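Local coordinates for mandelate racemase / muconate lactonizing enzyme, C-terminal domain protein (Labrenzia alexandrii, PDB 4E5T) that binds magnesium and probably catalyses an isomerase or lyase reaction of the enolase superfamily, its exact substrate being unknown, at residues S5-F10 and V27-A32; P15-G20 and S342-D347; D153-A158 and K199-A204; A177-D182 and G395-P400; D250-A255 and L278-A283. All coordinates share one frame; numbering follows the deposited sequence.

Contact 1 (S5-F10 and V27-A32); sequences SDIETF and VKLVTA
Strands 5-10 and 27-31 run antiparallel, their axes 4.6 Å apart at the closest and their directions at 167°. D6 and E8 form hydrogen-bonded pairs with V30 and K28. I7 and T9 form non-hydrogen-bonded pairs with L29 and V27. Within the E8 and K28 pair, K28 N lies 2.7 Å from E8 O, and E8 N donates to a lone pair of K28 O. At the start of the strand the register slips. V30 O takes two N-H groups, S5 N at 2.8 Å and D6 N at 3.1 Å, both in its carbonyl plane. S5 and D6 thus face one residue, a classic beta bulge.

I7 and L29 lie side by side and point the same way. I7 has CG1 anti to the backbone N (chi1 -179°), and CG1 meets L29 CD2 at 3.9 Å. Next to them T9 CG2 touches V27 CG1 at 4.1 Å. This face is covered by helices 48-63 and 89-110, with F59 and L98 against both I7 and L29.

The other face carries D6, E8, K28 and V30. The ring of F10 turns its edge to K28, with CE1 3.5 Å from K28 CB. E8 is extended and K28 is bent, so the two cross obliquely. Their salt bridge is long, E8 OE1 to K28 NZ 3.7 Å. The stronger partner of E8 OE1 is R383, which forms a salt bridge with it. The pair forms the first beta hairpin of the three-stranded antiparallel sheet in the N-terminal capping domain of the enolase superfamily.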
# COMPACT_ATOMS: atom_id res chain seq x y z
N SER A 5 1.88 47.61 -19.87
CA SER A 5 2.56 48.34 -20.93
C SER A 5 4.07 48.33 -20.76
O SER A 5 4.82 48.20 -21.73
CB SER A 5 2.06 49.78 -20.94
OG SER A 5 1.76 50.18 -22.25
N ASP A 6 4.50 48.47 -19.52
CA ASP A 6 5.89 48.78 -19.24
C ASP A 6 6.35 48.11 -17.96
O ASP A 6 5.59 47.97 -16.99
CB ASP A 6 6.10 50.29 -19.13
CG ASP A 6 6.18 50.96 -20.48
OD1 ASP A 6 7.07 50.58 -21.28
OD2 ASP A 6 5.35 51.87 -20.75
N ILE A 7 7.61 47.71 -17.98
CA ILE A 7 8.27 47.13 -16.83
C ILE A 7 9.56 47.90 -16.56
O ILE A 7 10.26 48.33 -17.49
CB ILE A 7 8.53 45.61 -17.02
CG1 ILE A 7 9.19 45.01 -15.78
CG2 ILE A 7 9.35 45.35 -18.27
CD1 ILE A 7 9.42 43.51 -15.84
N GLU A 8 9.85 48.12 -15.28
CA GLU A 8 11.19 48.49 -14.87
C GLU A 8 11.63 47.43 -13.86
O GLU A 8 10.80 46.91 -13.11
CB GLU A 8 11.27 49.92 -14.29
CG GLU A 8 12.70 50.33 -13.91
CD GLU A 8 12.85 51.78 -13.45
OE1 GLU A 8 11.88 52.35 -12.89
OE2 GLU A 8 13.97 52.34 -13.64
N THR A 9 12.91 47.07 -13.87
CA THR A 9 13.45 46.17 -12.86
C THR A 9 14.46 46.93 -12.02
O THR A 9 15.06 47.91 -12.46
CB THR A 9 14.14 44.90 -13.45
OG1 THR A 9 15.11 45.27 -14.44
CG2 THR A 9 13.11 43.97 -14.07
N PHE A 10 14.63 46.46 -10.79
CA PHE A 10 15.55 47.05 -9.85
C PHE A 10 16.32 45.92 -9.18
O PHE A 10 15.74 44.97 -8.67
CB PHE A 10 14.79 47.83 -8.77
CG PHE A 10 13.80 48.82 -9.30
CD1 PHE A 10 12.59 48.40 -9.86
CD2 PHE A 10 14.05 50.18 -9.21
CE1 PHE A 10 11.68 49.30 -10.35
CE2 PHE A 10 13.13 51.09 -9.69
CZ PHE A 10 11.95 50.66 -10.26
N VAL A 27 10.42 44.41 -9.24
CA VAL A 27 9.84 44.75 -10.53
C VAL A 27 8.80 45.86 -10.39
O VAL A 27 8.11 45.96 -9.36
CB VAL A 27 9.22 43.50 -11.25
CG1 VAL A 27 10.28 42.47 -11.54
CG2 VAL A 27 8.12 42.88 -10.43
N LYS A 28 8.68 46.69 -11.43
CA LYS A 28 7.66 47.73 -11.50
C LYS A 28 6.80 47.56 -12.78
O LYS A 28 7.30 47.74 -13.89
CB LYS A 28 8.34 49.11 -11.49
CG LYS A 28 7.42 50.30 -11.28
CD LYS A 28 7.48 51.23 -12.47
CE LYS A 28 7.35 52.68 -12.07
NZ LYS A 28 8.37 53.53 -12.76
N LEU A 29 5.53 47.19 -12.64
CA LEU A 29 4.65 47.05 -13.81
C LEU A 29 3.76 48.27 -14.01
O LEU A 29 3.12 48.74 -13.07
CB LEU A 29 3.75 45.82 -13.69
CG LEU A 29 4.38 44.43 -13.64
CD1 LEU A 29 3.34 43.43 -14.09
CD2 LEU A 29 5.58 44.37 -14.54
N VAL A 30 3.70 48.78 -15.23
CA VAL A 30 2.86 49.94 -15.49
C VAL A 30 1.84 49.69 -16.58
O VAL A 30 2.20 49.33 -17.70
CB VAL A 30 3.69 51.14 -15.94
CG1 VAL A 30 2.82 52.39 -15.92
CG2 VAL A 30 4.90 51.33 -15.04
N THR A 31 0.57 49.90 -16.25
CA THR A 31 -0.49 49.90 -17.25
C THR A 31 -0.45 51.16 -18.13
O THR A 31 0.17 52.17 -17.81
CB THR A 31 -1.86 49.88 -16.59
OG1 THR A 31 -1.96 51.02 -15.72
CG2 THR A 31 -2.07 48.62 -15.78
N ALA A 32 -1.16 51.07 -19.25
CA ALA A 32 -1.21 52.12 -20.25
C ALA A 32 -1.79 53.42 -19.71
O ALA A 32 -1.54 54.51 -20.23
CB ALA A 32 -2.04 51.64 -21.41

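Contact 2 (P15-G20 and S342-D347); sequences PPPRHG and SIRTFD
D347 OD1 is gripped by two nitrogens of R344, NE and NH2, each at 2.9 Å from it. The guanidinium comes side-on, and OD1 lies close to its plane. NE uses the syn lone pair of OD1, while NH2 meets it nearly along the C-O axis. Both residues belong to the loop after strand 340-342 of the barrel domain, where I343 to F346 form a type II' beta turn. The partner loop, 15-20, joins the two strands of the N-terminal hairpin. The contact therefore brings the capping domain against the barrel, as expected in the enolase superfamily.

The bend of R344 at chi3 (-40°) brings its guanidinium to H19. The two side chains cross at about a right angle, and their planes are 46° apart. H19 ND1 is 2.9 Å from R344 NH1 and sits near the guanidinium plane. R344 CD approaches the H19 ring at its edge, in plane. P17, preceded by a cis peptide bond, lays CG over the centre of one H19 ring face, and its tip also reaches toward NH1. Y133 stacks with the H19 ring. The salt bridge to D347 probably helps fix how R344 is turned toward H19.

The apolar part is carried by I343. I343 CG2 is anti to the backbone N and packs 3.7 Å from H19 CB. The other branch of I343 ends at G20, with CD1 3.9 Å from G20 CA.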
# COMPACT_ATOMS: atom_id res chain seq x y z
N PRO A 15 22.24 46.78 2.45
CA PRO A 15 23.37 47.27 3.25
C PRO A 15 23.53 46.49 4.55
O PRO A 15 22.62 45.75 4.95
CB PRO A 15 22.99 48.73 3.54
CG PRO A 15 21.51 48.75 3.47
CD PRO A 15 21.12 47.73 2.43
N PRO A 16 24.70 46.63 5.20
CA PRO A 16 24.95 46.16 6.57
C PRO A 16 23.78 46.47 7.49
O PRO A 16 23.24 47.57 7.42
CB PRO A 16 26.16 46.98 6.98
CG PRO A 16 26.94 47.08 5.70
CD PRO A 16 25.92 47.20 4.60
N PRO A 17 23.40 45.51 8.35
CA PRO A 17 24.16 44.27 8.54
C PRO A 17 23.71 43.16 7.60
O PRO A 17 23.93 41.99 7.91
CB PRO A 17 23.83 43.90 9.98
CG PRO A 17 22.41 44.34 10.12
CD PRO A 17 22.23 45.56 9.24
N ARG A 18 23.09 43.53 6.48
CA ARG A 18 22.71 42.58 5.43
C ARG A 18 21.87 41.40 5.91
O ARG A 18 22.00 40.30 5.38
CB ARG A 18 23.95 42.08 4.66
CG ARG A 18 24.80 43.18 4.03
CD ARG A 18 25.89 42.65 3.11
NE ARG A 18 26.89 41.88 3.85
CZ ARG A 18 27.72 41.00 3.30
NH1 ARG A 18 27.67 40.76 2.00
NH2 ARG A 18 28.59 40.35 4.06
N HIS A 19 21.01 41.63 6.90
CA HIS A 19 20.03 40.61 7.27
C HIS A 19 19.07 40.46 6.10
O HIS A 19 18.72 41.45 5.45
CB HIS A 19 19.28 40.97 8.55
CG HIS A 19 20.15 41.08 9.76
ND1 HIS A 19 19.77 41.78 10.89
CD2 HIS A 19 21.39 40.60 10.02
CE1 HIS A 19 20.74 41.72 11.79
NE2 HIS A 19 21.73 41.01 11.29
N GLY A 20 18.67 39.23 5.81
CA GLY A 20 17.77 38.95 4.70
C GLY A 20 18.50 38.80 3.38
O GLY A 20 17.87 38.78 2.33
N SER A 342 9.85 37.33 9.93
CA SER A 342 10.20 38.74 9.82
C SER A 342 11.71 38.90 9.84
O SER A 342 12.42 38.09 10.44
CB SER A 342 9.61 39.51 10.99
OG SER A 342 8.28 39.12 11.21
N ILE A 343 12.19 39.95 9.19
CA ILE A 343 13.57 40.38 9.33
C ILE A 343 13.60 41.39 10.49
O ILE A 343 13.15 42.52 10.33
CB ILE A 343 14.11 41.00 8.01
CG1 ILE A 343 13.70 40.16 6.81
CG2 ILE A 343 15.63 41.09 8.02
CD1 ILE A 343 14.44 38.81 6.75
N ARG A 344 14.11 40.95 11.65
CA ARG A 344 14.01 41.71 12.90
C ARG A 344 12.58 42.22 13.04
O ARG A 344 11.64 41.44 12.89
CB ARG A 344 15.03 42.85 12.95
CG ARG A 344 16.51 42.41 12.87
CD ARG A 344 17.48 43.60 12.61
NE ARG A 344 16.93 44.58 11.65
CZ ARG A 344 17.40 44.81 10.42
NH1 ARG A 344 18.44 44.14 9.96
NH2 ARG A 344 16.83 45.72 9.65
N THR A 345 12.40 43.51 13.30
CA THR A 345 11.05 44.11 13.36
C THR A 345 10.70 44.95 12.12
O THR A 345 10.03 45.97 12.25
CB THR A 345 10.85 45.02 14.60
OG1 THR A 345 11.91 45.99 14.70
CG2 THR A 345 10.77 44.19 15.89
N PHE A 346 11.15 44.52 10.95
CA PHE A 346 10.89 45.23 9.69
C PHE A 346 11.34 46.69 9.64
O PHE A 346 10.78 47.50 8.90
CB PHE A 346 9.42 45.08 9.29
CG PHE A 346 9.10 43.75 8.70
CD1 PHE A 346 9.74 43.32 7.55
CD2 PHE A 346 8.17 42.90 9.30
CE1 PHE A 346 9.46 42.09 7.00
CE2 PHE A 346 7.88 41.67 8.75
CZ PHE A 346 8.53 41.27 7.59
N ASP A 347 12.38 46.99 10.42
CA ASP A 347 12.96 48.32 10.51
C ASP A 347 14.08 48.49 9.49
O ASP A 347 14.18 47.71 8.54
CB ASP A 347 13.49 48.59 11.93
CG ASP A 347 14.38 47.46 12.46
OD1 ASP A 347 15.09 46.81 11.66
OD2 ASP A 347 14.36 47.21 13.69

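Contact 3 (D153-A158 and K199-A204); sequences DMAAEA and KQIRAA
The polar part is one bond at the exposed edge of the interface. Q200 NE2 donates to D153 OD1, with an N-H...O angle of 158°. The 2.3 Å between NE2 and OD1 is very short, and at this resolution the value should not be read as strength. The nitrogen uses the syn lone pair of OD1, and OD1 lies near the plane of the Q200 amide. The carboxylate and amide planes are 44° apart. Q200 bends at chi2, so its chain turns across to D153. The other end of its amide is held within its own helix. K199 NZ donates to Q200 OE1 from above the carbonyl plane. The K199 ammonium may thereby polarise the amide and strengthen its N-H groups toward D153.

Helices 152-165 and 188-205 are neighbouring helices of the modified TIM barrel, (beta/alpha)7beta, of the enolase superfamily. They pack on the outside of the barrel in the same general direction. The axes of the two short segments approach to 8.2 Å and cross at -29°.

The apolar packing centres on A156, whose small side chain points at the second helix and allows the close approach. Its CB sits over the turn of Q200, 3.5 Å from Q200 O. Further along, A156 CB meets A204 CB at 3.9 Å. I201 lies alongside the first helix. Its CG1 rests 3.9 Å from A156 CA, and its CD1 goes on to A155 CB at 4.1 Å. L132 touches both A155 and I201 on the barrel side, and L211 of strand 210-213 also packs against I201.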
# COMPACT_ATOMS: atom_id res chain seq x y z
N ASP A 153 24.43 29.67 25.01
CA ASP A 153 24.08 30.68 26.00
C ASP A 153 23.87 32.05 25.36
O ASP A 153 22.91 32.75 25.70
CB ASP A 153 25.09 30.72 27.15
CG ASP A 153 25.08 29.44 27.98
OD1 ASP A 153 24.03 28.76 27.99
OD2 ASP A 153 26.10 29.11 28.63
N MET A 154 24.71 32.42 24.40
CA MET A 154 24.55 33.71 23.73
C MET A 154 23.29 33.78 22.87
O MET A 154 22.73 34.86 22.63
CB MET A 154 25.78 34.05 22.89
CG MET A 154 26.94 34.66 23.68
SD MET A 154 28.30 34.94 22.55
CE MET A 154 27.84 36.53 21.89
N ALA A 155 22.84 32.62 22.40
CA ALA A 155 21.62 32.56 21.62
C ALA A 155 20.44 32.71 22.56
O ALA A 155 19.42 33.30 22.21
CB ALA A 155 21.53 31.25 20.88
N ALA A 156 20.60 32.18 23.77
CA ALA A 156 19.52 32.21 24.75
C ALA A 156 19.30 33.64 25.20
O ALA A 156 18.16 34.08 25.36
CB ALA A 156 19.83 31.30 25.93
N GLU A 157 20.39 34.37 25.39
CA GLU A 157 20.31 35.77 25.77
C GLU A 157 19.71 36.57 24.62
O GLU A 157 18.92 37.49 24.84
CB GLU A 157 21.68 36.32 26.12
CG GLU A 157 21.66 37.75 26.62
CD GLU A 157 23.03 38.39 26.62
OE1 GLU A 157 24.03 37.65 26.77
OE2 GLU A 157 23.10 39.63 26.45
N ALA A 158 20.08 36.21 23.40
CA ALA A 158 19.52 36.86 22.23
C ALA A 158 18.01 36.71 22.21
O ALA A 158 17.28 37.62 21.79
CB ALA A 158 20.12 36.27 20.98
N LYS A 199 17.84 23.45 24.82
CA LYS A 199 17.72 23.44 26.28
C LYS A 199 17.83 24.83 26.91
O LYS A 199 16.97 25.22 27.71
CB LYS A 199 18.76 22.49 26.90
CG LYS A 199 18.58 22.24 28.39
CD LYS A 199 19.62 21.27 28.96
CE LYS A 199 21.07 21.74 28.72
NZ LYS A 199 21.54 22.81 29.65
N GLN A 200 18.87 25.57 26.54
CA GLN A 200 19.14 26.91 27.09
C GLN A 200 18.12 27.97 26.67
O GLN A 200 17.78 28.86 27.44
CB GLN A 200 20.53 27.39 26.68
CG GLN A 200 21.64 26.43 27.02
CD GLN A 200 21.84 26.32 28.51
OE1 GLN A 200 21.12 25.59 29.20
NE2 GLN A 200 22.82 27.05 29.02
N ILE A 201 17.68 27.88 25.42
CA ILE A 201 16.76 28.86 24.87
C ILE A 201 15.38 28.68 25.50
O ILE A 201 14.70 29.66 25.82
CB ILE A 201 16.71 28.74 23.33
CG1 ILE A 201 17.98 29.32 22.72
CG2 ILE A 201 15.50 29.44 22.74
CD1 ILE A 201 18.07 29.10 21.22
N ARG A 202 14.99 27.43 25.72
CA ARG A 202 13.71 27.12 26.36
C ARG A 202 13.70 27.57 27.82
O ARG A 202 12.68 28.05 28.33
CB ARG A 202 13.43 25.62 26.26
CG ARG A 202 12.36 25.12 27.21
CD ARG A 202 10.98 25.65 26.83
NE ARG A 202 10.56 25.18 25.51
CZ ARG A 202 10.14 25.98 24.54
NH1 ARG A 202 9.78 25.48 23.37
NH2 ARG A 202 10.06 27.29 24.75
N ALA A 203 14.84 27.42 28.48
CA ALA A 203 15.00 27.86 29.87
C ALA A 203 15.00 29.39 29.97
O ALA A 203 14.64 29.98 30.99
CB ALA A 203 16.27 27.29 30.45
N ALA A 204 15.41 30.04 28.89
CA ALA A 204 15.45 31.49 28.86
C ALA A 204 14.05 32.06 28.62
O ALA A 204 13.71 33.12 29.15
CB ALA A 204 16.42 31.97 27.78

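Contact 4 (A177-D182 and G395-P400); sequences AYTIYD and GFQETP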
# COMPACT_ATOMS: atom_id res chain seq x y z
N ALA A 177 26.97 23.19 9.22
CA ALA A 177 26.98 23.71 7.85
C ALA A 177 26.13 22.89 6.91
O ALA A 177 25.95 21.68 7.12
CB ALA A 177 28.40 23.80 7.32
N TYR A 178 25.59 23.56 5.89
CA TYR A 178 24.92 22.88 4.79
C TYR A 178 25.79 22.89 3.55
O TYR A 178 26.33 23.93 3.18
CB TYR A 178 23.52 23.47 4.53
CG TYR A 178 23.37 24.97 4.60
CD1 TYR A 178 23.29 25.63 5.83
CD2 TYR A 178 23.23 25.73 3.44
CE1 TYR A 178 23.11 27.02 5.89
CE2 TYR A 178 23.05 27.11 3.50
CZ TYR A 178 22.99 27.75 4.72
OH TYR A 178 22.83 29.12 4.78
N THR A 179 25.95 21.73 2.92
CA THR A 179 26.91 21.55 1.82
C THR A 179 26.28 21.10 0.50
O THR A 179 25.15 20.61 0.46
CB THR A 179 28.01 20.50 2.15
OG1 THR A 179 27.48 19.17 1.97
CG2 THR A 179 28.53 20.66 3.56
N ILE A 180 27.04 21.23 -0.57
CA ILE A 180 26.58 20.85 -1.90
C ILE A 180 26.44 19.34 -2.06
O ILE A 180 26.00 18.85 -3.10
CB ILE A 180 27.55 21.37 -2.96
CG1 ILE A 180 28.94 20.82 -2.69
CG2 ILE A 180 27.54 22.89 -2.97
CD1 ILE A 180 29.94 21.08 -3.79
N TYR A 181 26.84 18.59 -1.04
CA TYR A 181 26.81 17.15 -1.12
C TYR A 181 25.79 16.55 -0.15
O TYR A 181 25.82 15.36 0.14
CB TYR A 181 28.19 16.59 -0.83
CG TYR A 181 29.23 16.97 -1.86
CD1 TYR A 181 29.00 16.78 -3.21
CD2 TYR A 181 30.44 17.54 -1.48
CE1 TYR A 181 29.95 17.13 -4.15
CE2 TYR A 181 31.39 17.89 -2.40
CZ TYR A 181 31.14 17.69 -3.73
OH TYR A 181 32.09 18.03 -4.65
N ASP A 182 24.87 17.40 0.33
CA ASP A 182 23.82 16.98 1.24
C ASP A 182 22.86 16.00 0.54
O ASP A 182 22.76 16.03 -0.68
CB ASP A 182 23.10 18.22 1.77
CG ASP A 182 23.92 18.96 2.84
OD1 ASP A 182 25.06 18.53 3.11
OD2 ASP A 182 23.43 19.98 3.40
N GLY A 395 24.20 30.73 -0.49
CA GLY A 395 25.03 29.65 -0.99
C GLY A 395 25.37 28.57 0.01
O GLY A 395 25.24 28.78 1.22
N PHE A 396 25.80 27.42 -0.49
CA PHE A 396 26.17 26.26 0.33
C PHE A 396 27.64 26.30 0.75
O PHE A 396 28.42 27.11 0.24
CB PHE A 396 25.98 24.96 -0.48
CG PHE A 396 24.55 24.46 -0.54
CD1 PHE A 396 24.01 23.71 0.50
CD2 PHE A 396 23.78 24.66 -1.69
CE1 PHE A 396 22.71 23.22 0.42
CE2 PHE A 396 22.48 24.17 -1.78
CZ PHE A 396 21.94 23.45 -0.72
N GLN A 397 28.02 25.41 1.68
CA GLN A 397 29.43 25.06 1.90
C GLN A 397 29.90 24.01 0.86
O GLN A 397 29.28 22.96 0.68
CB GLN A 397 29.66 24.54 3.32
CG GLN A 397 31.13 24.16 3.61
CD GLN A 397 31.33 23.50 4.96
OE1 GLN A 397 31.35 22.27 5.06
NE2 GLN A 397 31.50 24.31 6.00
N GLU A 398 31.01 24.28 0.16
CA GLU A 398 31.40 23.42 -0.96
C GLU A 398 32.45 22.37 -0.62
O GLU A 398 32.99 21.72 -1.51
CB GLU A 398 31.84 24.27 -2.16
CG GLU A 398 30.74 25.18 -2.69
CD GLU A 398 31.23 26.12 -3.78
OE1 GLU A 398 30.38 26.77 -4.44
OE2 GLU A 398 32.47 26.21 -3.98
N THR A 399 32.75 22.21 0.66
CA THR A 399 33.49 21.05 1.13
C THR A 399 32.46 20.06 1.69
O THR A 399 31.35 20.46 2.07
CB THR A 399 34.56 21.41 2.20
OG1 THR A 399 33.93 21.92 3.39
CG2 THR A 399 35.52 22.44 1.66
N PRO A 400 32.81 18.76 1.73
CA PRO A 400 31.92 17.78 2.37
C PRO A 400 31.66 18.13 3.83
O PRO A 400 32.37 18.93 4.42
CB PRO A 400 32.73 16.49 2.28
CG PRO A 400 33.64 16.69 1.12
CD PRO A 400 34.00 18.14 1.13
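Two backbone bonds join the loops 177-182 and 395-400. Q397 N donates to Y178 O at 2.7 Å and nearly straight, in the carbonyl plane. I180 N donates to Q397 O at 3.1 Å, from above that carbonyl plane. Together they make a single beta bridge between T179 and Q397. The loop 177-182 follows strand 169-172 of the barrel, so the bridge ties the C-terminal tail to the loop side of the enolase-type barrel.

T179 to D182 form a type I beta turn. T179 OG1 accepts from Y181 N, an ST turn, and donates to D182 OD1 at 2.8 Å. D182 OD1 has a further bond from outside, to H184.

Around the bridge the side chains pack. Y178 CG takes the crowded position between the backbone N and the carbonyl carbon (chi1 41°). Its ring and that of F396 meet obliquely, with planes at 76°, and F396 CD1 lies at the edge of the Y178 ring. Y83 of a neighbouring subunit meets both rings, so this pair belongs to an interface of the assembly. H216 stacks on Y178, whose side chain is about 8 Å from the magnesium ion.

I180 packs between Y181 and F396. Its CG1 covers the centre of one face of the Y181 ring. Its other branch turns to F396, with I180 CG2 3.6 Å from F396 CB.

Contact 5 (D250-A255 and L278-A283); sequences DMAEVA and LETGAA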
# COMPACT_ATOMS: atom_id res chain seq x y z
N ASP A 250 10.56 10.73 1.15
CA ASP A 250 11.57 10.46 2.16
C ASP A 250 11.39 11.36 3.35
O ASP A 250 11.70 10.98 4.47
CB ASP A 250 12.97 10.69 1.60
CG ASP A 250 13.45 9.57 0.71
OD1 ASP A 250 12.94 8.43 0.83
OD2 ASP A 250 14.34 9.83 -0.12
N MET A 251 10.92 12.57 3.13
CA MET A 251 10.80 13.51 4.22
C MET A 251 9.70 12.99 5.12
O MET A 251 9.76 13.15 6.34
CB MET A 251 10.47 14.92 3.71
CG MET A 251 10.56 16.02 4.77
SD MET A 251 10.40 17.72 4.13
CE MET A 251 12.12 18.19 3.86
N ALA A 252 8.73 12.32 4.50
CA ALA A 252 7.57 11.84 5.24
C ALA A 252 7.97 10.78 6.28
O ALA A 252 7.28 10.58 7.28
CB ALA A 252 6.54 11.33 4.30
N GLU A 253 9.10 10.12 6.05
CA GLU A 253 9.59 9.13 7.00
C GLU A 253 10.10 9.84 8.27
O GLU A 253 9.86 9.39 9.38
CB GLU A 253 10.67 8.24 6.35
CG GLU A 253 10.57 6.75 6.71
CD GLU A 253 9.53 5.99 5.88
OE1 GLU A 253 8.46 5.62 6.43
OE2 GLU A 253 9.80 5.73 4.69
N VAL A 254 10.77 10.97 8.10
CA VAL A 254 11.18 11.78 9.24
C VAL A 254 9.97 12.30 9.99
O VAL A 254 9.92 12.24 11.21
CB VAL A 254 12.02 12.99 8.81
CG1 VAL A 254 12.34 13.89 10.01
CG2 VAL A 254 13.30 12.52 8.10
N ALA A 255 9.00 12.82 9.25
CA ALA A 255 7.81 13.42 9.84
C ALA A 255 6.98 12.42 10.67
O ALA A 255 6.53 12.74 11.78
CB ALA A 255 6.96 14.08 8.77
N LEU A 278 2.01 17.62 0.70
CA LEU A 278 0.81 17.42 1.49
C LEU A 278 0.38 15.96 1.50
O LEU A 278 0.18 15.39 2.57
CB LEU A 278 -0.32 18.30 0.98
CG LEU A 278 -0.01 19.76 1.25
CD1 LEU A 278 -1.09 20.67 0.66
CD2 LEU A 278 0.17 19.96 2.75
N GLU A 279 0.26 15.37 0.32
CA GLU A 279 -0.29 14.03 0.21
C GLU A 279 0.61 12.95 0.80
O GLU A 279 0.12 12.00 1.43
CB GLU A 279 -0.68 13.73 -1.22
CG GLU A 279 -2.01 14.36 -1.58
CD GLU A 279 -2.20 14.55 -3.06
OE1 GLU A 279 -1.36 14.05 -3.84
OE2 GLU A 279 -3.19 15.22 -3.42
N THR A 280 1.92 13.11 0.64
CA THR A 280 2.85 12.14 1.18
C THR A 280 2.97 12.31 2.67
O THR A 280 3.49 11.43 3.35
CB THR A 280 4.27 12.24 0.59
OG1 THR A 280 4.81 13.53 0.87
CG2 THR A 280 4.27 12.01 -0.91
N GLY A 281 2.50 13.45 3.18
CA GLY A 281 2.68 13.79 4.58
C GLY A 281 4.13 14.14 4.89
O GLY A 281 4.67 13.73 5.91
N ALA A 282 4.78 14.90 4.00
CA ALA A 282 6.17 15.32 4.20
C ALA A 282 6.29 16.50 5.17
O ALA A 282 7.30 16.66 5.83
CB ALA A 282 6.81 15.67 2.89
N ALA A 283 5.26 17.33 5.24
CA ALA A 283 5.23 18.42 6.20
C ALA A 283 3.80 18.75 6.57
O ALA A 283 2.88 18.47 5.81
CB ALA A 283 5.91 19.63 5.63
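This is close van der Waals packing, mostly methyl groups on backbone carbonyls, of a helix against the end of the next helix in the barrel domain. Helix 248-257 meets the turn that closes helix 270-280, on the outside of the enolase-type (beta/alpha)7beta barrel. No hydrogen bond crosses between the two segments. The turn is a Schellman motif. G281 has positive phi (71°) and is the first residue to leave the helical backbone. The chain then leads toward strand 285-286.

Alanines let the backbones approach. A252 CA and A282 CA are only 3.9 Å apart. A252 CB touches two carbonyl oxygens of the turn, T280 O at 3.2 Å and G281 O at 3.4 Å. G281 O also receives a CA-H...O contact from A252 CA. One turn on, A255 CB comes to the same oxygen at 3.7 Å. A255 thus packs on the turn while V262 of strand 262-264 covers it from the barrel side.

M251 packs on A282. Its CG is anti to the backbone N (chi1 -170°), which takes the chain past A282. Its end then bends away to the loop and strand residues P242, I243, V262 and T264. T280 keeps its hydroxyl in its own helix, bonded to R276 O. The M251 chain runs alongside A282: CB lies 3.8 Å from A282 CB, and CG lies 3.5 Å from A282 O.

The five contacts follow the two-domain plan of the enolase superfamily. Contact 1 lies in the N-terminal sheet. Contacts 3 and 5 pack helices of the barrel domain, with centres 30 Å apart. Contact 2 has its centre 26 Å from that of contact 1 and 21 Å from that of contact 3. Contact 4 lies 23 Å, centre to centre, from contact 5, and both touch the fourth subunit. Along the chain, contacts 1, 3 and 5 follow in series. Contacts 2 and 4 span long stretches and cross each other. They tie the N-terminal domain and the C-terminal tail to the barrel, while contacts 1, 3 and 5 each hold one domain together internally.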